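Local coordinates for DNA replication licensing factor MCM related protein (Thermoplasma acidophilum, PDB 4ME3) that forms the N-terminal part of a zinc-containing archaeal MCM, probably an ATP-driven helicase that binds single-stranded DNA and unwinds the duplex during replication, at residues 214-219 with 255-260; 118-123 with 240-245; 18-23 with 56-61; 47-52 with 96-101. One frame throughout, in Å; residues are numbered along the deposited sequence.

Interaction 1: residues 214-219 with 255-260; sequences QRITII and FFTYLY
Ile216 meets Thr257 and Tyr258 where strand 215-221 joins strand 250-261, the parallel pairing that in an OB fold closes the five-stranded barrel. Its CG1, anti to the backbone N (chi1 -170°), lies over the backbone of the other strand, 3.7 Å from Thr257 O, while CD1 approaches Thr257 OG1. The buried side chain also packs against Ile200, Ile112 and Ile115, a setting that suits a branched apolar residue. Here the strands have not yet paired directly: one water accepts from Thr217 N and donates to Thr257 O, bridging the two strands where they do not bond directly. From the carbonyl of Thr217 onward the pairing is regular. Thr217 O takes the N-H of Leu259 at 2.9 Å, a nearly straight bond (172°), and the CB of Tyr258 lies against the same oxygen. Ile218 stands level with Leu259 and makes no conventional hydrogen bond to it; its CA instead sits 3.2 Å from Leu259 O in a CA-H...O contact. Its side chain goes to the same buried face as that of Leu259, which continues inward to Ile124, Val126 and Val236. Ile219 completes the parallel pattern, its N-H reaching Leu259 O at 2.8 Å, so that both backbone polar groups of Leu259 are held by residues two apart. On the partly exposed face Ile219 is wedged between two tyrosines. CG2 comes to Tyr260 CD1 with the side chains at about a right angle, and CG1 lies 3.6 Å from both CD2 and CE2 of Tyr258.

Interaction 2: residues 118-123 with 240-245; sequences ANIGTL and LRTEQR
Leu240 is gripped through both of its backbone polar groups by the loop 118-123. Its carbonyl oxygen receives the N-H of Gly121 at 2.8 Å, the donor tilted 17° from the carbonyl plane, and its own N-H goes to Thr122 O at 3.1 Å. The loop is shaped for this by a type II beta turn from Asn119 to Thr122, closed by Thr122 N bonding to Asn119 O. Gly121 holds the third position with phi 89°, where a side chain would be jammed against the carbonyl oxygen of Ile120, so glycine suits the place. Thr122 reinforces the turn: its OG1 also donates to Asn119 O, 2.6 Å away, from the same face of that carbonyl as its backbone N-H. This turn leads directly into strand 123-147, the first strand of the OB barrel, which pairs antiparallel with strand 233-247, where Leu240 lies. The leucine side chain points toward the loop. Its CG lies anti to the backbone N (chi1 -170°), and CD2 comes 3.6 Å from Asn119 CB. The amide of Asn119 heads elsewhere, its OD1 taking the N-H of Arg116. Ile120 is laid across Thr242 at about a right angle, and the methyls CD1 of Ile120 and CG2 of Thr242 are squeezed to 3.4 Å, tighter than ordinary van der Waals contact. Arg241 only brushes the turn, NH1 lying 4.3 Å from Gly121 CA; its NH2 forms a salt bridge with Glu70 at the start of helix 69-84.

Interaction 3: residues 18-23 with 56-61; sequences KDLWRD and DYNWQF
In the helical bundle of the MCM N-terminal domain, helix 14-27 presents Leu20 and Trp21 to Tyr57 and Phe61, which flank the break between helices 51-57 and 59-67. Asn58 sits at that break, the first residue to leave the one helix and the N-cap of the next, OD1 accepting from Phe61 N at 2.8 Å with the donor above the carbonyl plane, and an asparagine suits such a place. Phe61 is the wedge. Its CG stands anti to the backbone N (chi1 -178°), and the ring projects between the two residues of the first helix. The rim atom CZ lies over one face of the indole of Trp21, 3.7 Å from CE2, a T-shaped stack with the planes at 76°. Leu20 CB lies over a face of the Phe61 ring in a CH-pi contact, 4.0 Å from its centroid, and Leu20 CD1 reaches Phe61 CD1 at 3.6 Å. Trp21 also bonds through NE1 to Tyr72 O, so an alanine here would probably leave that carbonyl without its mate and open a gap beside the edge of Phe61. Tyr57 works at the solvent side: its OH lies 2.8 Å from Leu20 O, at most a weak bond that is not settled, and shares a water with Asp23, which accepts from it at OD2 at 2.6 Å. The interface thus grades from aromatic and aliphatic packing inside to a watered polar rim, which implies that its hold comes chiefly from the fit of apolar surfaces, with the weak polar contacts at Tyr57 probably adding little.

Interaction 4: residues 47-52 with 96-101; sequences LYVSFR and FNLRIK
Leu47 and Leu98 lie side by side in a two-stranded parallel sheet, 46-50 with 97-101, whose connection through helices 51-57, 59-67 and 69-84 makes a beta-alpha-beta crossover in the MCM N-terminal domain. The tight side is the face of Leu47, Val49, Leu98 and Ile100, which turns to helix 14-27 and its Phe24, Phe25 and Trp21. There Val49 CG2 comes within 3.6 Å of Leu98 CD1, and the ring edge of Phe96 meets Leu47, its CZ lying 3.8 Å from Leu47 CB. Branched aliphatic residues suit this buried layer. The other face is the more open one, with Tyr48 and Lys101 partly exposed, though Arg99 beside them is buried. Tyr48 points the same way as Arg99, whose CG lies over one face of the phenol ring and whose CD is 3.5 Å from CE1 of Tyr48. Beyond the ring the guanidinium of Arg99 is held by Asp223 and by Ile262 O, and Lys101, extended beyond CG, passes Tyr48 CB at 3.9 Å with its CD. An alanine in place of Tyr48 would probably uncover the aliphatic part of Arg99 and leave it freer to move. Five backbone bonds tie the strands together. Ser50 stands at the N-cap of helix 51-57, its OG accepting a weak bond from Arg52 N and also bonding to Asp102. The last of the five reaches into the helix, from Phe51 N to Lys101 O at 2.8 Å.

Overall arrangement
The contacts fall into two pairs. Interactions 3 and 4 belong to the helical N-terminal domain; their centres are about 13 Å apart, both use helix 51-57, and they touch where Trp21 CH2 packs on Leu98 CD2 at 3.9 Å. Along the chain their segments alternate, and both close before interactions 2 and 1 begin. Those two lie in the OB barrel, centres about 8 Å apart, with strands 233-247 and 250-261 neighbours in one sheet, and their segments also cross in sequence. Interaction 2 approaches interaction 4 to about 4 Å between nearest atoms, so the barrel comes close to the helical part. All four are distant from the zinc site of Cys147, Cys150, Cys169 and Cys172.

Interaction 1: residues 214-219 with 255-260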
# COMPACT_ATOMS: atom_id res chain seq x y z
N GLN A 214 0.37 -2.18 -25.90
CA GLN A 214 1.33 -1.64 -24.94
C GLN A 214 1.31 -2.44 -23.64
O GLN A 214 0.38 -3.20 -23.38
CB GLN A 214 1.03 -0.16 -24.68
CG GLN A 214 1.28 0.72 -25.90
CD GLN A 214 1.03 2.20 -25.65
OE1 GLN A 214 1.02 2.67 -24.51
NE2 GLN A 214 0.81 2.95 -26.73
N ARG A 215 2.35 -2.26 -22.83
CA ARG A 215 2.50 -3.01 -21.60
C ARG A 215 2.65 -2.09 -20.40
O ARG A 215 3.06 -0.94 -20.54
CB ARG A 215 3.71 -3.94 -21.69
CG ARG A 215 3.60 -4.99 -22.78
CD ARG A 215 4.91 -5.72 -23.00
NE ARG A 215 4.79 -6.76 -24.03
CZ ARG A 215 4.90 -8.07 -23.82
NH1 ARG A 215 5.18 -8.56 -22.61
NH2 ARG A 215 4.76 -8.91 -24.84
N ILE A 216 2.31 -2.60 -19.22
CA ILE A 216 2.56 -1.88 -17.99
C ILE A 216 2.81 -2.88 -16.88
O ILE A 216 2.28 -3.98 -16.91
CB ILE A 216 1.39 -0.95 -17.61
CG1 ILE A 216 1.80 -0.04 -16.45
CG2 ILE A 216 0.15 -1.77 -17.24
CD1 ILE A 216 0.81 1.08 -16.17
N THR A 217 3.64 -2.49 -15.92
CA THR A 217 3.95 -3.36 -14.79
C THR A 217 3.07 -3.05 -13.60
O THR A 217 2.80 -1.89 -13.30
CB THR A 217 5.42 -3.24 -14.36
OG1 THR A 217 6.25 -3.73 -15.41
CG2 THR A 217 5.68 -4.05 -13.10
N ILE A 218 2.64 -4.11 -12.93
CA ILE A 218 1.82 -4.00 -11.74
C ILE A 218 2.65 -4.51 -10.58
O ILE A 218 3.30 -5.55 -10.69
CB ILE A 218 0.56 -4.86 -11.85
CG1 ILE A 218 -0.23 -4.50 -13.11
CG2 ILE A 218 -0.32 -4.69 -10.62
CD1 ILE A 218 -1.10 -5.61 -13.61
N ILE A 219 2.65 -3.76 -9.48
CA ILE A 219 3.27 -4.22 -8.24
C ILE A 219 2.19 -4.82 -7.37
O ILE A 219 1.22 -4.15 -7.02
CB ILE A 219 3.96 -3.06 -7.49
CG1 ILE A 219 5.07 -2.44 -8.34
CG2 ILE A 219 4.53 -3.55 -6.16
CD1 ILE A 219 6.12 -3.41 -8.81
N PHE A 255 10.69 9.22 -17.15
CA PHE A 255 10.14 8.25 -16.22
C PHE A 255 9.22 7.30 -16.99
O PHE A 255 8.97 7.51 -18.18
CB PHE A 255 9.36 8.95 -15.11
CG PHE A 255 10.21 9.48 -13.99
CD1 PHE A 255 11.18 10.44 -14.22
CD2 PHE A 255 10.04 9.01 -12.69
CE1 PHE A 255 11.96 10.92 -13.19
CE2 PHE A 255 10.82 9.49 -11.66
CZ PHE A 255 11.78 10.45 -11.90
N PHE A 256 8.74 6.27 -16.32
CA PHE A 256 7.67 5.45 -16.86
C PHE A 256 6.66 5.18 -15.76
O PHE A 256 7.00 5.23 -14.57
CB PHE A 256 8.20 4.14 -17.47
CG PHE A 256 8.88 3.23 -16.49
CD1 PHE A 256 10.22 3.41 -16.17
CD2 PHE A 256 8.20 2.18 -15.91
CE1 PHE A 256 10.85 2.57 -15.27
CE2 PHE A 256 8.82 1.34 -15.01
CZ PHE A 256 10.15 1.53 -14.69
N THR A 257 5.42 4.90 -16.14
CA THR A 257 4.39 4.64 -15.15
C THR A 257 4.28 3.15 -14.84
O THR A 257 4.59 2.30 -15.68
CB THR A 257 3.01 5.12 -15.64
OG1 THR A 257 2.70 4.50 -16.89
CG2 THR A 257 2.99 6.63 -15.80
N TYR A 258 3.83 2.85 -13.62
CA TYR A 258 3.49 1.50 -13.23
C TYR A 258 2.31 1.58 -12.27
O TYR A 258 1.99 2.65 -11.76
CB TYR A 258 4.68 0.78 -12.59
CG TYR A 258 5.09 1.29 -11.23
CD1 TYR A 258 6.01 2.32 -11.09
CD2 TYR A 258 4.58 0.71 -10.07
CE1 TYR A 258 6.40 2.78 -9.84
CE2 TYR A 258 4.96 1.16 -8.82
CZ TYR A 258 5.87 2.19 -8.71
OH TYR A 258 6.24 2.64 -7.47
N LEU A 259 1.66 0.45 -12.03
CA LEU A 259 0.46 0.45 -11.20
C LEU A 259 0.71 -0.30 -9.90
O LEU A 259 1.17 -1.43 -9.92
CB LEU A 259 -0.69 -0.21 -11.96
CG LEU A 259 -2.09 0.04 -11.41
CD1 LEU A 259 -2.50 1.49 -11.61
CD2 LEU A 259 -3.09 -0.90 -12.08
N TYR A 260 0.42 0.36 -8.79
CA TYR A 260 0.46 -0.28 -7.48
C TYR A 260 -0.91 -0.86 -7.16
O TYR A 260 -1.88 -0.13 -6.95
CB TYR A 260 0.86 0.73 -6.40
CG TYR A 260 0.94 0.11 -5.03
CD1 TYR A 260 2.08 -0.56 -4.61
CD2 TYR A 260 -0.14 0.17 -4.16
CE1 TYR A 260 2.16 -1.14 -3.37
CE2 TYR A 260 -0.08 -0.41 -2.91
CZ TYR A 260 1.07 -1.06 -2.52
OH TYR A 260 1.15 -1.64 -1.27
O HOH W 1 5.43 -0.20 -16.15

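Interaction 2: residues 118-123 with 240-245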
# COMPACT_ATOMS: atom_id res chain seq x y z
N ALA A 118 -1.78 13.04 -16.02
CA ALA A 118 -2.86 13.54 -15.18
C ALA A 118 -3.40 12.45 -14.25
O ALA A 118 -4.03 12.74 -13.24
CB ALA A 118 -3.99 14.11 -16.03
N ASN A 119 -3.15 11.19 -14.61
CA ASN A 119 -3.61 10.05 -13.81
C ASN A 119 -2.66 9.69 -12.67
O ASN A 119 -3.02 8.90 -11.79
CB ASN A 119 -3.80 8.82 -14.70
CG ASN A 119 -4.81 9.05 -15.81
OD1 ASN A 119 -4.51 8.86 -16.99
ND2 ASN A 119 -6.01 9.46 -15.43
N ILE A 120 -1.46 10.24 -12.69
CA ILE A 120 -0.45 9.88 -11.70
C ILE A 120 -0.91 10.24 -10.29
O ILE A 120 -1.36 11.35 -10.03
CB ILE A 120 0.90 10.56 -12.00
CG1 ILE A 120 1.49 10.01 -13.29
CG2 ILE A 120 1.88 10.34 -10.85
CD1 ILE A 120 2.71 10.78 -13.80
N GLY A 121 -0.80 9.27 -9.39
CA GLY A 121 -1.16 9.48 -8.00
C GLY A 121 -2.61 9.19 -7.69
O GLY A 121 -3.04 9.30 -6.55
N THR A 122 -3.38 8.82 -8.72
CA THR A 122 -4.80 8.55 -8.55
C THR A 122 -5.12 7.07 -8.64
O THR A 122 -4.27 6.26 -9.06
CB THR A 122 -5.64 9.31 -9.60
OG1 THR A 122 -5.47 8.70 -10.89
CG2 THR A 122 -5.23 10.77 -9.66
N LEU A 123 -6.33 6.70 -8.25
CA LEU A 123 -6.79 5.32 -8.29
C LEU A 123 -7.51 5.06 -9.60
O LEU A 123 -8.58 5.63 -9.85
CB LEU A 123 -7.71 5.05 -7.10
CG LEU A 123 -8.12 3.60 -6.83
CD1 LEU A 123 -6.93 2.70 -6.64
CD2 LEU A 123 -9.01 3.55 -5.59
N LEU A 240 -1.62 4.78 -9.75
CA LEU A 240 -0.64 4.97 -10.80
C LEU A 240 0.59 5.68 -10.24
O LEU A 240 0.50 6.75 -9.66
CB LEU A 240 -1.24 5.77 -11.96
CG LEU A 240 -0.36 5.80 -13.22
CD1 LEU A 240 -0.25 4.41 -13.83
CD2 LEU A 240 -0.90 6.79 -14.22
N ARG A 241 1.75 5.05 -10.42
CA ARG A 241 3.00 5.55 -9.89
C ARG A 241 4.00 5.77 -11.02
O ARG A 241 3.76 5.36 -12.15
CB ARG A 241 3.59 4.56 -8.89
CG ARG A 241 2.78 4.39 -7.63
CD ARG A 241 2.57 5.72 -6.94
NE ARG A 241 2.13 5.57 -5.55
CZ ARG A 241 1.71 6.57 -4.79
NH1 ARG A 241 1.66 7.80 -5.27
NH2 ARG A 241 1.32 6.33 -3.54
N THR A 242 5.12 6.42 -10.70
CA THR A 242 6.17 6.65 -11.68
C THR A 242 7.50 6.08 -11.19
O THR A 242 7.78 6.07 -9.99
CB THR A 242 6.38 8.16 -11.96
OG1 THR A 242 6.72 8.83 -10.74
CG2 THR A 242 5.13 8.77 -12.55
N GLU A 243 8.31 5.61 -12.13
CA GLU A 243 9.63 5.08 -11.82
C GLU A 243 10.64 5.72 -12.76
O GLU A 243 10.39 5.87 -13.95
CB GLU A 243 9.64 3.56 -11.97
CG GLU A 243 11.01 2.93 -11.78
CD GLU A 243 11.45 2.92 -10.33
OE1 GLU A 243 10.58 3.00 -9.44
OE2 GLU A 243 12.67 2.81 -10.08
N GLN A 244 11.79 6.09 -12.21
CA GLN A 244 12.80 6.84 -12.97
C GLN A 244 13.59 5.94 -13.90
O GLN A 244 14.04 4.87 -13.51
CB GLN A 244 13.75 7.54 -12.00
CG GLN A 244 14.73 8.50 -12.67
CD GLN A 244 15.54 9.29 -11.67
OE1 GLN A 244 15.73 8.87 -10.53
NE2 GLN A 244 16.02 10.46 -12.09
N ARG A 245 13.76 6.38 -15.15
CA ARG A 245 14.65 5.70 -16.08
C ARG A 245 16.08 6.05 -15.70
O ARG A 245 16.37 7.17 -15.29
CB ARG A 245 14.40 6.15 -17.52
CG ARG A 245 13.03 5.79 -18.08
CD ARG A 245 12.98 4.36 -18.58
NE ARG A 245 11.78 4.11 -19.37
CZ ARG A 245 11.33 2.90 -19.69
NH1 ARG A 245 11.97 1.81 -19.30
NH2 ARG A 245 10.22 2.78 -20.41

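Interaction 3: residues 18-23 with 56-61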
# COMPACT_ATOMS: atom_id res chain seq x y z
N LYS A 18 -9.97 10.84 9.08
CA LYS A 18 -10.11 9.72 10.00
C LYS A 18 -11.52 9.69 10.61
O LYS A 18 -12.11 8.62 10.76
CB LYS A 18 -9.05 9.76 11.09
CG LYS A 18 -7.64 9.49 10.58
CD LYS A 18 -6.58 9.74 11.63
CE LYS A 18 -6.55 8.64 12.68
NZ LYS A 18 -5.45 8.85 13.65
N ASP A 19 -12.05 10.86 10.95
CA ASP A 19 -13.41 10.93 11.49
C ASP A 19 -14.42 10.41 10.49
O ASP A 19 -15.37 9.72 10.86
CB ASP A 19 -13.76 12.37 11.89
CG ASP A 19 -13.15 12.77 13.22
OD1 ASP A 19 -12.81 11.87 14.02
OD2 ASP A 19 -13.01 13.99 13.47
N LEU A 20 -14.22 10.73 9.21
CA LEU A 20 -15.11 10.25 8.16
C LEU A 20 -15.06 8.72 8.04
O LEU A 20 -16.10 8.06 7.89
CB LEU A 20 -14.76 10.91 6.83
CG LEU A 20 -15.17 12.38 6.72
CD1 LEU A 20 -14.44 13.07 5.58
CD2 LEU A 20 -16.67 12.50 6.54
N TRP A 21 -13.86 8.14 8.11
CA TRP A 21 -13.73 6.69 8.09
C TRP A 21 -14.42 6.06 9.30
O TRP A 21 -15.10 5.04 9.17
CB TRP A 21 -12.25 6.27 8.10
CG TRP A 21 -11.60 6.27 6.76
CD1 TRP A 21 -10.58 7.08 6.34
CD2 TRP A 21 -11.92 5.42 5.64
NE1 TRP A 21 -10.25 6.79 5.04
CE2 TRP A 21 -11.05 5.78 4.59
CE3 TRP A 21 -12.84 4.40 5.44
CZ2 TRP A 21 -11.08 5.14 3.35
CZ3 TRP A 21 -12.88 3.77 4.21
CH2 TRP A 21 -12.00 4.14 3.18
N ARG A 22 -14.23 6.66 10.47
CA ARG A 22 -14.81 6.12 11.70
C ARG A 22 -16.32 5.95 11.58
O ARG A 22 -16.86 4.89 11.90
CB ARG A 22 -14.48 7.01 12.89
CG ARG A 22 -13.04 6.92 13.36
CD ARG A 22 -12.85 7.55 14.73
NE ARG A 22 -11.43 7.66 15.07
CZ ARG A 22 -10.66 8.69 14.74
NH1 ARG A 22 -11.15 9.72 14.07
NH2 ARG A 22 -9.38 8.69 15.10
N ASP A 23 -17.00 6.99 11.12
CA ASP A 23 -18.44 6.93 10.97
C ASP A 23 -18.83 5.93 9.89
O ASP A 23 -19.83 5.22 10.02
CB ASP A 23 -19.00 8.31 10.61
CG ASP A 23 -19.17 9.20 11.82
OD1 ASP A 23 -19.15 8.69 12.95
OD2 ASP A 23 -19.35 10.42 11.62
N ASP A 56 -22.38 5.87 -1.45
CA ASP A 56 -23.66 6.04 -0.77
C ASP A 56 -23.50 6.87 0.50
O ASP A 56 -24.40 7.62 0.90
CB ASP A 56 -24.25 4.67 -0.42
CG ASP A 56 -25.71 4.74 -0.07
OD1 ASP A 56 -26.53 4.99 -0.98
OD2 ASP A 56 -26.05 4.54 1.12
N TYR A 57 -22.34 6.72 1.14
CA TYR A 57 -22.03 7.39 2.40
C TYR A 57 -21.83 8.89 2.20
O TYR A 57 -22.46 9.71 2.86
CB TYR A 57 -20.78 6.75 2.99
CG TYR A 57 -20.16 7.48 4.16
CD1 TYR A 57 -20.90 7.80 5.29
CD2 TYR A 57 -18.82 7.84 4.14
CE1 TYR A 57 -20.33 8.45 6.35
CE2 TYR A 57 -18.24 8.49 5.20
CZ TYR A 57 -19.00 8.80 6.31
OH TYR A 57 -18.43 9.45 7.37
N ASN A 58 -20.94 9.24 1.28
CA ASN A 58 -20.58 10.62 1.03
C ASN A 58 -19.83 10.66 -0.29
O ASN A 58 -18.69 10.20 -0.36
CB ASN A 58 -19.70 11.15 2.17
CG ASN A 58 -19.28 12.59 1.98
OD1 ASN A 58 -18.93 13.02 0.88
ND2 ASN A 58 -19.29 13.35 3.07
N TRP A 59 -20.45 11.16 -1.34
CA TRP A 59 -19.85 11.02 -2.66
C TRP A 59 -18.62 11.92 -2.83
O TRP A 59 -17.75 11.63 -3.65
CB TRP A 59 -20.87 11.22 -3.79
CG TRP A 59 -21.30 12.63 -4.02
CD1 TRP A 59 -22.35 13.28 -3.43
CD2 TRP A 59 -20.72 13.57 -4.93
NE1 TRP A 59 -22.45 14.56 -3.92
CE2 TRP A 59 -21.45 14.76 -4.84
CE3 TRP A 59 -19.64 13.51 -5.82
CZ2 TRP A 59 -21.14 15.89 -5.59
CZ3 TRP A 59 -19.33 14.63 -6.57
CH2 TRP A 59 -20.08 15.81 -6.45
N GLN A 60 -18.54 12.99 -2.04
CA GLN A 60 -17.34 13.83 -2.01
C GLN A 60 -16.17 13.05 -1.43
O GLN A 60 -15.05 13.10 -1.94
CB GLN A 60 -17.57 15.09 -1.18
CG GLN A 60 -17.57 16.38 -1.98
CD GLN A 60 -18.73 16.49 -2.95
OE1 GLN A 60 -18.56 16.87 -4.11
NE2 GLN A 60 -19.93 16.17 -2.47
N PHE A 61 -16.44 12.35 -0.33
CA PHE A 61 -15.44 11.53 0.33
C PHE A 61 -15.00 10.41 -0.60
O PHE A 61 -13.80 10.14 -0.75
CB PHE A 61 -16.03 10.95 1.62
CG PHE A 61 -15.08 10.11 2.43
CD1 PHE A 61 -13.95 10.67 2.99
CD2 PHE A 61 -15.35 8.77 2.66
CE1 PHE A 61 -13.08 9.89 3.75
CE2 PHE A 61 -14.49 7.99 3.42
CZ PHE A 61 -13.36 8.56 3.97
O HOH W 2 -19.10 11.40 9.26

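Interaction 4: residues 47-52 with 96-101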
# COMPACT_ATOMS: atom_id res chain seq x y z
N LEU A 47 -8.82 -5.68 4.90
CA LEU A 47 -10.25 -5.43 4.83
C LEU A 47 -10.58 -4.84 3.47
O LEU A 47 -9.94 -3.88 3.05
CB LEU A 47 -10.69 -4.44 5.92
CG LEU A 47 -12.18 -4.07 5.87
CD1 LEU A 47 -13.04 -5.25 6.26
CD2 LEU A 47 -12.47 -2.87 6.76
N TYR A 48 -11.55 -5.43 2.78
CA TYR A 48 -12.08 -4.86 1.55
C TYR A 48 -13.31 -4.02 1.84
O TYR A 48 -14.24 -4.48 2.50
CB TYR A 48 -12.43 -5.97 0.56
CG TYR A 48 -11.22 -6.62 -0.06
CD1 TYR A 48 -10.67 -6.11 -1.23
CD2 TYR A 48 -10.62 -7.72 0.52
CE1 TYR A 48 -9.56 -6.69 -1.80
CE2 TYR A 48 -9.51 -8.31 -0.04
CZ TYR A 48 -8.98 -7.79 -1.21
OH TYR A 48 -7.87 -8.37 -1.78
N VAL A 49 -13.31 -2.79 1.33
CA VAL A 49 -14.46 -1.90 1.48
C VAL A 49 -15.07 -1.62 0.11
O VAL A 49 -14.35 -1.36 -0.86
CB VAL A 49 -14.05 -0.57 2.14
CG1 VAL A 49 -15.17 0.45 2.02
CG2 VAL A 49 -13.67 -0.79 3.59
N SER A 50 -16.39 -1.68 0.04
CA SER A 50 -17.08 -1.51 -1.24
C SER A 50 -17.17 -0.04 -1.62
O SER A 50 -17.61 0.79 -0.83
CB SER A 50 -18.49 -2.10 -1.16
OG SER A 50 -19.19 -1.88 -2.36
N PHE A 51 -16.75 0.29 -2.83
CA PHE A 51 -16.84 1.67 -3.27
C PHE A 51 -18.31 2.09 -3.37
O PHE A 51 -18.63 3.27 -3.24
CB PHE A 51 -16.14 1.89 -4.61
CG PHE A 51 -16.00 3.33 -4.97
CD1 PHE A 51 -15.03 4.12 -4.36
CD2 PHE A 51 -16.84 3.91 -5.90
CE1 PHE A 51 -14.91 5.45 -4.68
CE2 PHE A 51 -16.72 5.25 -6.22
CZ PHE A 51 -15.75 6.01 -5.61
N ARG A 52 -19.19 1.12 -3.59
CA ARG A 52 -20.63 1.38 -3.65
C ARG A 52 -21.11 1.94 -2.31
O ARG A 52 -21.95 2.84 -2.27
CB ARG A 52 -21.40 0.10 -3.96
CG ARG A 52 -20.99 -0.60 -5.25
CD ARG A 52 -21.48 -2.05 -5.23
NE ARG A 52 -21.08 -2.79 -6.43
CZ ARG A 52 -21.07 -4.12 -6.52
NH1 ARG A 52 -21.43 -4.87 -5.48
NH2 ARG A 52 -20.70 -4.70 -7.65
N PHE A 96 -1.49 -3.11 8.20
CA PHE A 96 -2.86 -3.42 7.78
C PHE A 96 -3.12 -2.92 6.37
O PHE A 96 -2.65 -1.86 5.97
CB PHE A 96 -3.88 -2.82 8.74
CG PHE A 96 -5.24 -3.43 8.59
CD1 PHE A 96 -6.16 -2.91 7.69
CD2 PHE A 96 -5.59 -4.55 9.32
CE1 PHE A 96 -7.40 -3.49 7.54
CE2 PHE A 96 -6.83 -5.13 9.17
CZ PHE A 96 -7.74 -4.60 8.28
N ASN A 97 -3.89 -3.70 5.62
CA ASN A 97 -4.25 -3.35 4.25
C ASN A 97 -5.73 -3.07 4.11
O ASN A 97 -6.56 -3.98 4.19
CB ASN A 97 -3.88 -4.48 3.29
CG ASN A 97 -2.45 -4.92 3.43
OD1 ASN A 97 -1.53 -4.09 3.46
ND2 ASN A 97 -2.24 -6.22 3.53
N LEU A 98 -6.06 -1.81 3.90
CA LEU A 98 -7.41 -1.41 3.55
C LEU A 98 -7.48 -1.35 2.04
O LEU A 98 -6.72 -0.61 1.41
CB LEU A 98 -7.73 -0.05 4.17
CG LEU A 98 -9.13 0.51 3.94
CD1 LEU A 98 -10.20 -0.47 4.36
CD2 LEU A 98 -9.29 1.83 4.69
N ARG A 99 -8.36 -2.14 1.45
CA ARG A 99 -8.48 -2.23 0.00
C ARG A 99 -9.88 -1.82 -0.45
O ARG A 99 -10.86 -1.99 0.27
CB ARG A 99 -8.17 -3.66 -0.46
CG ARG A 99 -6.78 -4.12 -0.08
CD ARG A 99 -6.43 -5.47 -0.69
NE ARG A 99 -5.09 -5.90 -0.30
CZ ARG A 99 -3.97 -5.34 -0.74
NH1 ARG A 99 -4.01 -4.32 -1.60
NH2 ARG A 99 -2.79 -5.80 -0.33
N ILE A 100 -9.95 -1.26 -1.65
CA ILE A 100 -11.21 -0.82 -2.23
C ILE A 100 -11.64 -1.80 -3.31
O ILE A 100 -10.84 -2.18 -4.16
CB ILE A 100 -11.07 0.58 -2.86
CG1 ILE A 100 -10.47 1.58 -1.86
CG2 ILE A 100 -12.42 1.08 -3.36
CD1 ILE A 100 -11.25 1.69 -0.57
N LYS A 101 -12.90 -2.21 -3.26
CA LYS A 101 -13.46 -3.08 -4.29
C LYS A 101 -14.72 -2.45 -4.87
O LYS A 101 -15.14 -1.37 -4.45
CB LYS A 101 -13.77 -4.46 -3.71
CG LYS A 101 -14.82 -4.44 -2.61
CD LYS A 101 -15.20 -5.84 -2.16
CE LYS A 101 -16.20 -5.78 -1.02
NZ LYS A 101 -16.59 -7.13 -0.52